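Local structure of PLP-Dependent L-Arginine Hydroxylase MppP (Streptomyces wadayamensis, 5BK7) at residues E169-L174 with Y200-V205; C211-I216 with V234-I239; P46-E51 with L261-S266. The protein binds pyridoxal 5'-phosphate and acts on L-arginine as a PLP-dependent oxidase, on an aminotransferase-type scaffold. The protein carries 1 engineered substitution. All coordinates share one frame; numbering follows the deposited sequence.

Interaction 1: residues E169-L174 with Y200-V205; sequences ERLRRL and YDHYAV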
loop_
_atom_site.group_PDB
_atom_site.type_symbol
_atom_site.label_atom_id
_atom_site.label_comp_id
_atom_site.label_asym_id
_atom_site.label_seq_id
_atom_site.Cartn_x
_atom_site.Cartn_y
_atom_site.Cartn_z
ATOM N N GLU A 169 2.988 -13.729 30.397
ATOM C CA GLU A 169 2.134 -14.788 30.983
ATOM C C GLU A 169 0.707 -14.656 30.525
ATOM O O GLU A 169 -0.008 -15.658 30.393
ATOM C CB GLU A 169 2.103 -14.762 32.514
ATOM C CG GLU A 169 3.394 -15.330 33.190
ATOM C CD GLU A 169 3.505 -16.832 33.050
ATOM O OE1 GLU A 169 2.488 -17.533 33.274
ATOM O OE2 GLU A 169 4.581 -17.313 32.651
ATOM N N ARG A 170 0.253 -13.422 30.334
ATOM C CA ARG A 170 -1.105 -13.232 29.817
ATOM C C ARG A 170 -1.191 -13.594 28.333
ATOM O O ARG A 170 -2.173 -14.211 27.890
ATOM C CB ARG A 170 -1.566 -11.807 30.107
ATOM C CG ARG A 170 -2.918 -11.456 29.582
ATOM C CD ARG A 170 -3.953 -12.501 29.963
ATOM N NE ARG A 170 -4.142 -12.630 31.412
ATOM C CZ ARG A 170 -4.884 -13.584 31.969
ATOM N NH1 ARG A 170 -5.043 -13.641 33.265
ATOM N NH2 ARG A 170 -5.508 -14.456 31.199
ATOM N N LEU A 171 -0.166 -13.299 27.547
ATOM C CA LEU A 171 -0.227 -13.747 26.160
ATOM C C LEU A 171 -0.177 -15.271 26.067
ATOM O O LEU A 171 -0.825 -15.876 25.214
ATOM C CB LEU A 171 0.921 -13.120 25.378
ATOM C CG LEU A 171 1.122 -13.452 23.886
ATOM C CD1 LEU A 171 -0.056 -12.963 23.067
ATOM C CD2 LEU A 171 2.453 -12.861 23.346
ATOM N N ARG A 172 0.647 -15.907 26.883
ATOM C CA ARG A 172 0.635 -17.371 26.958
ATOM C C ARG A 172 -0.773 -17.889 27.239
ATOM O O ARG A 172 -1.276 -18.770 26.537
ATOM C CB ARG A 172 1.623 -17.841 28.033
ATOM C CG ARG A 172 1.727 -19.315 28.187
ATOM C CD ARG A 172 2.543 -19.725 29.378
ATOM N NE ARG A 172 2.377 -21.151 29.634
ATOM C CZ ARG A 172 1.306 -21.694 30.207
ATOM N NH1 ARG A 172 0.289 -20.941 30.600
ATOM N NH2 ARG A 172 1.257 -23.003 30.388
ATOM N N ARG A 173 -1.429 -17.333 28.249
ATOM C CA ARG A 173 -2.758 -17.780 28.594
ATOM C C ARG A 173 -3.774 -17.457 27.514
ATOM O O ARG A 173 -4.619 -18.299 27.181
ATOM C CB ARG A 173 -3.159 -17.158 29.923
ATOM C CG ARG A 173 -4.581 -17.555 30.358
ATOM C CD ARG A 173 -4.803 -19.072 30.343
ATOM N NE ARG A 173 -6.177 -19.344 30.687
ATOM C CZ ARG A 173 -6.785 -20.468 30.374
ATOM N NH1 ARG A 173 -6.114 -21.415 29.749
ATOM N NH2 ARG A 173 -8.060 -20.624 30.679
ATOM N N LEU A 174 -3.717 -16.248 26.949
ATOM C CA LEU A 174 -4.649 -15.862 25.883
ATOM C C LEU A 174 -4.525 -16.796 24.689
ATOM O O LEU A 174 -5.527 -17.264 24.122
ATOM C CB LEU A 174 -4.384 -14.407 25.482
ATOM C CG LEU A 174 -5.236 -13.725 24.412
ATOM C CD1 LEU A 174 -6.741 -13.796 24.766
ATOM C CD2 LEU A 174 -4.809 -12.300 24.164
ATOM N N TYR A 200 10.177 -9.465 24.740
ATOM C CA TYR A 200 10.182 -10.902 24.880
ATOM C C TYR A 200 9.632 -11.518 23.598
ATOM O O TYR A 200 8.923 -10.866 22.810
ATOM C CB TYR A 200 9.373 -11.338 26.105
ATOM C CG TYR A 200 7.870 -11.137 25.985
ATOM C CD1 TYR A 200 7.069 -12.104 25.379
ATOM C CD2 TYR A 200 7.249 -9.987 26.494
ATOM C CE1 TYR A 200 5.702 -11.943 25.279
ATOM C CE2 TYR A 200 5.837 -9.811 26.403
ATOM C CZ TYR A 200 5.087 -10.780 25.747
ATOM O OH TYR A 200 3.695 -10.634 25.628
ATOM N N ASP A 201 9.981 -12.790 23.376
ATOM C CA ASP A 201 9.790 -13.420 22.072
ATOM C C ASP A 201 8.322 -13.831 21.953
ATOM O O ASP A 201 7.874 -14.811 22.555
ATOM C CB ASP A 201 10.753 -14.592 21.922
ATOM C CG ASP A 201 10.801 -15.136 20.505
ATOM O OD1 ASP A 201 9.829 -14.831 19.765
ATOM O OD2 ASP A 201 11.805 -15.860 20.150
ATOM N N HIS A 202 7.570 -13.061 21.179
ATOM C CA HIS A 202 6.147 -13.348 20.972
ATOM C C HIS A 202 5.952 -14.610 20.152
ATOM O O HIS A 202 4.963 -15.340 20.323
ATOM C CB HIS A 202 5.473 -12.160 20.262
ATOM C CG HIS A 202 5.195 -10.997 21.163
ATOM N ND1 HIS A 202 6.114 -10.546 22.084
ATOM C CD2 HIS A 202 4.107 -10.192 21.287
ATOM C CE1 HIS A 202 5.602 -9.517 22.748
ATOM N NE2 HIS A 202 4.387 -9.281 22.282
ATOM N N TYR A 203 6.848 -14.841 19.201
ATOM C CA TYR A 203 6.643 -15.933 18.271
ATOM C C TYR A 203 6.847 -17.252 18.995
ATOM O O TYR A 203 6.120 -18.233 18.769
ATOM C CB TYR A 203 7.589 -15.759 17.074
ATOM C CG TYR A 203 7.204 -14.528 16.312
ATOM C CD1 TYR A 203 6.142 -14.574 15.410
ATOM C CD2 TYR A 203 7.838 -13.310 16.535
ATOM C CE1 TYR A 203 5.738 -13.488 14.743
ATOM C CE2 TYR A 203 7.443 -12.194 15.835
ATOM C CZ TYR A 203 6.378 -12.303 14.931
ATOM O OH TYR A 203 5.920 -11.236 14.195
ATOM N N ALA A 204 7.758 -17.262 19.950
ATOM C CA ALA A 204 7.951 -18.465 20.729
ATOM C C ALA A 204 6.680 -18.816 21.518
ATOM O O ALA A 204 6.231 -19.967 21.501
ATOM C CB ALA A 204 9.164 -18.265 21.627
ATOM N N VAL A 205 6.038 -17.831 22.167
ATOM C CA VAL A 205 4.844 -18.197 22.923
ATOM C C VAL A 205 3.682 -18.549 21.992
ATOM O O VAL A 205 2.963 -19.524 22.254
ATOM C CB VAL A 205 4.458 -17.163 24.007
ATOM C CG1 VAL A 205 5.587 -16.196 24.328
ATOM C CG2 VAL A 205 3.132 -16.519 23.748
#
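Tyr200 meets Leu171 at the edge of its ring, where the phenol oxygen OH lies 3.4 Å from the leucine methyl CD2, and ring atom CE1 of Tyr200 is 3.9 Å from the same methyl. That hydroxyl is hydrogen-bonded to Leu166 O, just ahead of helix 168-181, and it meets the methyl by packing alone. Asp201 then caps the N-terminus of helix 202-209: its OD1 accepts from Ala204 N at 3.2 Å and, weakly, from Tyr203 N. His202 turns its imidazole back, and ND1 donates to Tyr200 O over 2.9 Å, the acceptor lying almost in the ring plane. The bond probably restrains the rotation of the imidazole, one face of which receives Leu171 CD2 in a CH-pi contact 4.1 Å from the His202 ring centroid. Val205, one turn into the helix, sets CG2 3.7 Å from Leu171 CG. With CG anti to the backbone N (chi1 178°), Leu171 extends CG and CD2 toward these neighbours, while Leu185 and Leu187 of strand 184-188 also touch it. No hydrogen bond joins the two segments, so two helices on one face of the sheet of this aminotransferase fold are held here by apolar fit, with polar groups serving to orient the rings.

Interaction 2: residues C211-I216 with V234-I239; sequences CRWVVI and VFSEDI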
loop_
_atom_site.group_PDB
_atom_site.type_symbol
_atom_site.label_atom_id
_atom_site.label_comp_id
_atom_site.label_asym_id
_atom_site.label_seq_id
_atom_site.Cartn_x
_atom_site.Cartn_y
_atom_site.Cartn_z
ATOM N N CYS A 211 -1.980 -22.049 18.815
ATOM C CA CYS A 211 -3.213 -21.412 18.356
ATOM C C CYS A 211 -3.051 -20.975 16.895
ATOM O O CYS A 211 -1.941 -20.937 16.363
ATOM C CB CYS A 211 -3.567 -20.197 19.243
ATOM S SG CYS A 211 -2.410 -18.854 19.245
ATOM N N ARG A 212 -4.175 -20.700 16.227
ATOM C CA ARG A 212 -4.131 -19.966 14.962
ATOM C C ARG A 212 -3.730 -18.521 15.246
ATOM O O ARG A 212 -4.384 -17.864 16.074
ATOM C CB ARG A 212 -5.496 -19.994 14.294
ATOM C CG ARG A 212 -5.998 -21.389 13.851
ATOM C CD ARG A 212 -6.999 -21.261 12.734
ATOM N NE ARG A 212 -8.315 -20.789 13.166
ATOM C CZ ARG A 212 -9.135 -20.019 12.446
ATOM N NH1 ARG A 212 -10.300 -19.662 12.973
ATOM N NH2 ARG A 212 -8.796 -19.570 11.233
ATOM N N TRP A 213 -2.659 -18.008 14.597
ATOM C CA TRP A 213 -2.207 -16.654 14.909
ATOM C C TRP A 213 -1.733 -15.877 13.679
ATOM O O TRP A 213 -1.194 -16.430 12.711
ATOM C CB TRP A 213 -1.059 -16.646 15.978
ATOM C CG TRP A 213 0.188 -17.377 15.612
ATOM C CD1 TRP A 213 0.507 -18.625 15.987
ATOM C CD2 TRP A 213 1.285 -16.906 14.784
ATOM N NE1 TRP A 213 1.731 -18.985 15.463
ATOM C CE2 TRP A 213 2.227 -17.962 14.705
ATOM C CE3 TRP A 213 1.562 -15.703 14.114
ATOM C CZ2 TRP A 213 3.452 -17.846 14.014
ATOM C CZ3 TRP A 213 2.760 -15.599 13.397
ATOM C CH2 TRP A 213 3.686 -16.677 13.345
ATOM N N VAL A 214 -1.875 -14.558 13.792
ATOM C CA VAL A 214 -1.329 -13.564 12.870
ATOM C C VAL A 214 -0.756 -12.415 13.692
ATOM O O VAL A 214 -1.418 -11.909 14.608
ATOM C CB VAL A 214 -2.401 -12.984 11.923
ATOM C CG1 VAL A 214 -1.761 -11.800 11.033
ATOM C CG2 VAL A 214 -2.995 -14.072 11.095
ATOM N N VAL A 215 0.429 -11.948 13.296
ATOM C CA VAL A 215 1.013 -10.713 13.797
ATOM C C VAL A 215 1.270 -9.768 12.628
ATOM O O VAL A 215 1.762 -10.187 11.571
ATOM C CB VAL A 215 2.322 -10.993 14.576
ATOM C CG1 VAL A 215 2.869 -9.744 15.164
ATOM C CG2 VAL A 215 2.084 -12.048 15.664
ATOM N N ILE A 216 0.996 -8.480 12.857
ATOM C CA ILE A 216 1.360 -7.369 11.956
ATOM C C ILE A 216 2.420 -6.536 12.670
ATOM O O ILE A 216 2.126 -5.853 13.646
ATOM C CB ILE A 216 0.156 -6.494 11.579
ATOM C CG1 ILE A 216 -0.930 -7.309 10.868
ATOM C CG2 ILE A 216 0.581 -5.356 10.704
ATOM C CD1 ILE A 216 -2.246 -6.514 10.694
ATOM N N VAL A 234 2.649 -11.681 9.483
ATOM C CA VAL A 234 3.231 -12.971 9.856
ATOM C C VAL A 234 2.066 -13.839 10.281
ATOM O O VAL A 234 1.164 -13.372 10.993
ATOM C CB VAL A 234 4.251 -12.831 11.015
ATOM C CG1 VAL A 234 5.119 -14.039 11.174
ATOM C CG2 VAL A 234 5.126 -11.643 10.830
ATOM N N PHE A 235 2.052 -15.088 9.843
ATOM C CA PHE A 235 0.881 -15.908 10.134
ATOM C C PHE A 235 1.328 -17.332 10.420
ATOM O O PHE A 235 2.358 -17.794 9.909
ATOM C CB PHE A 235 -0.114 -15.890 8.958
ATOM C CG PHE A 235 0.534 -16.205 7.666
ATOM C CD1 PHE A 235 1.185 -15.211 6.958
ATOM C CD2 PHE A 235 0.570 -17.504 7.206
ATOM C CE1 PHE A 235 1.830 -15.494 5.795
ATOM C CE2 PHE A 235 1.232 -17.805 6.021
ATOM C CZ PHE A 235 1.875 -16.790 5.321
ATOM N N SER A 236 0.508 -18.026 11.216
ATOM C CA SER A 236 0.751 -19.416 11.555
ATOM C C SER A 236 0.464 -20.320 10.349
ATOM O O SER A 236 -0.394 -20.026 9.511
ATOM C CB SER A 236 -0.125 -19.809 12.768
ATOM O OG SER A 236 -1.492 -20.010 12.427
ATOM N N GLU A 237 1.169 -21.444 10.270
ATOM C CA GLU A 237 0.992 -22.305 9.102
ATOM C C GLU A 237 -0.455 -22.771 8.952
ATOM O O GLU A 237 -0.922 -23.002 7.833
ATOM C CB GLU A 237 1.906 -23.515 9.187
ATOM C CG GLU A 237 3.386 -23.286 9.077
ATOM C CD GLU A 237 4.169 -24.507 9.552
ATOM O OE1 GLU A 237 4.042 -24.871 10.755
ATOM O OE2 GLU A 237 4.887 -25.109 8.722
ATOM N N ASP A 238 -1.182 -22.921 10.057
ATOM C CA ASP A 238 -2.565 -23.371 10.026
ATOM C C ASP A 238 -3.557 -22.216 10.069
ATOM O O ASP A 238 -4.681 -22.383 10.546
ATOM C CB ASP A 238 -2.826 -24.329 11.190
ATOM C CG ASP A 238 -2.601 -23.679 12.588
ATOM O OD1 ASP A 238 -2.036 -22.556 12.671
ATOM O OD2 ASP A 238 -2.982 -24.315 13.601
ATOM N N ILE A 239 -3.183 -21.035 9.581
ATOM C CA ILE A 239 -4.003 -19.860 9.875
ATOM C C ILE A 239 -5.416 -20.053 9.345
ATOM O O ILE A 239 -6.391 -19.653 9.993
ATOM C CB ILE A 239 -3.357 -18.578 9.322
ATOM C CG1 ILE A 239 -4.258 -17.359 9.599
ATOM C CG2 ILE A 239 -3.093 -18.718 7.842
ATOM C CD1 ILE A 239 -4.510 -17.071 11.107
HETATM O O HOH W 1 -0.517 -22.807 14.850
#
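Val214 and Val215 pair with Phe235 and Val234 in two successive antiparallel bridges within the seven-stranded mixed sheet of the PLP-dependent aminotransferase fold, where strand 231-235 runs antiparallel to strand 212-218, which is itself parallel to strand 184-188 on its other side. The backbone bonds come first. Val215 and Val234 form a hydrogen-bonded pair, each amide giving its proton to the other's carbonyl, with Val234 N to Val215 O at 2.7 Å. Val214 and Phe235 make the adjoining non-hydrogen-bonded pair, and Ser236 N to Trp213 O carries the pairing one step beyond the regular strand.

Apolar packing occupies both faces of the sheet. Trp213 lays one indole face over Ser236, whose CB sits 3.4 Å from the centroid of the five-membered ring in a CH-pi contact, while Val234 CG1 approaches the indole edge, 3.6 Å from CZ3 of Trp213. Leu206 of helix 202-209 also touches this tryptophan. On the face bearing Val214 and Phe235, Val214 CG2 presses against Ile239 CD1 at 3.4 Å, a notably tight carbon pair.

Polar side chains take over where the second strand ends in a type I turn from Ser236 to Ile239. Ser236 OG accepts from Trp213 N at 3.2 Å while donating to Asp238 OD1 at 2.6 Å, so a single hydroxyl ties the neighbouring strand to the turn. A water donates to both Cys211 O and Asp238 OD1, adding a second link. Arg212, bent at chi3 (-75°), brings its guanidinium edge to the turn; its NH1 is bonded to Gly182 O, and its NH2 donates to Ile239 O over 2.7 Å, nearly in line with the carbonyl bond and in the guanidinium plane.

Interaction 3: residues P46-E51 with L261-S266; sequences PVLWAE and LIREFS
Arg263 is shared between two carboxylates, one from each helix, in a salt-bridge network that joins helices whose axes, over the short segments 46-51 and 261-266, come no closer than 12.0 Å and differ in direction by 128°. Toward Glu51 the guanidinium works end-on, NH2 reaching OE1 at 2.9 Å and NH1 reaching OE2 at 2.8 Å. Both oxygens are met on their syn sides, but with the donors tilted out of the carboxylate plane; the two planes are inclined by only 17°. Glu51 is stretched out, with CG anti to the backbone N (chi1 -179°). Glu264, folded back at chi2, takes the other edge of the guanidinium side-on, its OE2 accepting from Arg263 NE at 2.9 Å and also from NH2. Beside the salt bridges, the side chains of Leu48 and Leu261 cross at about a right angle, their CD1 methyls 3.9 Å apart, and Leu48 CD2 rests against Arg263 NH2 and Glu264 CG. Arg55 also bridges to Glu51. Held along two edges, the buried guanidinium is fixed in orientation as it links helix 45-54 to helix 256-291; its charge is probably largely compensated by Glu51, Glu264 and Glu63, although Arg55 brings a second positive group close.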
loop_
_atom_site.group_PDB
_atom_site.type_symbol
_atom_site.label_atom_id
_atom_site.label_comp_id
_atom_site.label_asym_id
_atom_site.label_seq_id
_atom_site.Cartn_x
_atom_site.Cartn_y
_atom_site.Cartn_z
ATOM N N PRO A 46 22.383 6.521 -2.975
ATOM C CA PRO A 46 22.806 6.054 -4.318
ATOM C C PRO A 46 23.492 4.692 -4.304
ATOM O O PRO A 46 23.249 3.814 -5.160
ATOM C CB PRO A 46 23.751 7.171 -4.769
ATOM C CG PRO A 46 23.189 8.397 -4.113
ATOM C CD PRO A 46 22.875 7.874 -2.719
ATOM N N VAL A 47 24.298 4.474 -3.283
ATOM C CA VAL A 47 24.946 3.183 -3.124
ATOM C C VAL A 47 23.901 2.104 -2.869
ATOM O O VAL A 47 23.891 1.056 -3.527
ATOM C CB VAL A 47 25.995 3.272 -1.991
ATOM C CG1 VAL A 47 26.634 1.907 -1.703
ATOM C CG2 VAL A 47 27.063 4.328 -2.343
ATOM N N LEU A 48 23.005 2.343 -1.906
ATOM C CA LEU A 48 21.933 1.387 -1.622
ATOM C C LEU A 48 21.062 1.145 -2.859
ATOM O O LEU A 48 20.585 0.014 -3.093
ATOM C CB LEU A 48 21.089 1.905 -0.458
ATOM C CG LEU A 48 21.815 2.083 0.884
ATOM C CD1 LEU A 48 21.000 2.919 1.855
ATOM C CD2 LEU A 48 22.108 0.712 1.443
ATOM N N TRP A 49 20.825 2.207 -3.652
ATOM C CA TRP A 49 20.035 2.078 -4.882
ATOM C C TRP A 49 20.703 1.088 -5.828
ATOM O O TRP A 49 20.064 0.165 -6.351
ATOM C CB TRP A 49 19.879 3.450 -5.562
ATOM C CG TRP A 49 18.961 3.371 -6.752
ATOM C CD1 TRP A 49 19.179 2.674 -7.932
ATOM C CD2 TRP A 49 17.673 3.988 -6.887
ATOM N NE1 TRP A 49 18.100 2.819 -8.764
ATOM C CE2 TRP A 49 17.172 3.634 -8.166
ATOM C CE3 TRP A 49 16.890 4.813 -6.055
ATOM C CZ2 TRP A 49 15.930 4.067 -8.624
ATOM C CZ3 TRP A 49 15.673 5.254 -6.520
ATOM C CH2 TRP A 49 15.196 4.877 -7.792
ATOM N N ALA A 50 22.015 1.244 -6.023
ATOM C CA ALA A 50 22.747 0.322 -6.876
ATOM C C ALA A 50 22.799 -1.082 -6.283
ATOM O O ALA A 50 22.791 -2.061 -7.023
ATOM C CB ALA A 50 24.143 0.882 -7.125
ATOM N N GLU A 51 22.810 -1.213 -4.958
ATOM C CA GLU A 51 22.648 -2.541 -4.370
ATOM C C GLU A 51 21.289 -3.104 -4.709
ATOM O O GLU A 51 21.161 -4.281 -5.064
ATOM C CB GLU A 51 22.827 -2.512 -2.841
ATOM C CG GLU A 51 22.681 -3.912 -2.174
ATOM C CD GLU A 51 22.778 -3.880 -0.641
ATOM O OE1 GLU A 51 23.037 -2.783 -0.063
ATOM O OE2 GLU A 51 22.611 -4.976 -0.024
ATOM N N LEU A 261 16.676 -0.001 3.308
ATOM C CA LEU A 261 16.626 1.068 4.307
ATOM C C LEU A 261 16.279 0.499 5.667
ATOM O O LEU A 261 16.878 0.872 6.686
ATOM C CB LEU A 261 15.591 2.125 3.897
ATOM C CG LEU A 261 15.978 3.537 3.452
ATOM C CD1 LEU A 261 17.425 3.621 3.121
ATOM C CD2 LEU A 261 15.198 4.057 2.268
ATOM N N ILE A 262 15.306 -0.407 5.698
ATOM C CA ILE A 262 14.924 -1.030 6.941
ATOM C C ILE A 262 16.115 -1.735 7.547
ATOM O O ILE A 262 16.370 -1.648 8.763
ATOM C CB ILE A 262 13.744 -1.985 6.710
ATOM C CG1 ILE A 262 12.457 -1.178 6.418
ATOM C CG2 ILE A 262 13.542 -2.869 7.949
ATOM C CD1 ILE A 262 11.301 -2.054 5.896
ATOM N N ARG A 263 16.830 -2.475 6.726
ATOM C CA ARG A 263 17.974 -3.236 7.189
ATOM C C ARG A 263 19.004 -2.315 7.800
ATOM O O ARG A 263 19.541 -2.618 8.853
ATOM C CB ARG A 263 18.579 -4.016 6.026
ATOM C CG ARG A 263 19.812 -4.842 6.372
ATOM C CD ARG A 263 20.495 -5.306 5.101
ATOM N NE ARG A 263 21.082 -4.161 4.423
ATOM C CZ ARG A 263 21.376 -4.128 3.131
ATOM N NH1 ARG A 263 21.168 -5.204 2.368
ATOM N NH2 ARG A 263 21.881 -3.021 2.604
ATOM N N GLU A 264 19.267 -1.166 7.172
ATOM C CA GLU A 264 20.308 -0.275 7.662
ATOM C C GLU A 264 19.858 0.450 8.922
ATOM O O GLU A 264 20.642 0.650 9.849
ATOM C CB GLU A 264 20.679 0.726 6.574
ATOM C CG GLU A 264 21.234 0.083 5.332
ATOM C CD GLU A 264 22.530 -0.659 5.614
ATOM O OE1 GLU A 264 23.463 -0.016 6.156
ATOM O OE2 GLU A 264 22.604 -1.879 5.335
ATOM N N PHE A 265 18.618 0.911 8.958
ATOM C CA PHE A 265 18.136 1.581 10.156
ATOM C C PHE A 265 18.045 0.586 11.310
ATOM O O PHE A 265 18.318 0.945 12.464
ATOM C CB PHE A 265 16.750 2.237 9.912
ATOM C CG PHE A 265 16.786 3.645 9.286
ATOM C CD1 PHE A 265 16.951 3.807 7.929
ATOM C CD2 PHE A 265 16.627 4.785 10.060
ATOM C CE1 PHE A 265 16.974 5.075 7.344
ATOM C CE2 PHE A 265 16.656 6.081 9.471
ATOM C CZ PHE A 265 16.842 6.204 8.118
ATOM N N SER A 266 17.687 -0.667 11.015
ATOM C CA SER A 266 17.640 -1.675 12.068
ATOM C C SER A 266 19.045 -1.924 12.621
ATOM O O SER A 266 19.230 -2.021 13.841
ATOM C CB SER A 266 17.012 -2.968 11.549
ATOM O OG SER A 266 15.637 -2.763 11.240
#

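How the interactions relate
All three contacts are largely buried, yet each stands at a different level of the fold. Interaction 2 lies within the central sheet and relies on backbone hydrogen bonds, with a more polar, partly exposed turn at one end. Interaction 1 belongs to the helical layer against that sheet and is apolar. The two touch: Tyr203, on the helix of interaction 1, packs its ring and hydroxyl against Trp213, Val215 and Val234, and helix 202-209 leads along the chain into strand 212-218. Interaction 3 lies elsewhere, its centre about 33 and 29 Å from those of the other two; its helix pair combines a salt-bridge network with leucine packing, and Pro46 and Trp49 also pack against the second subunit.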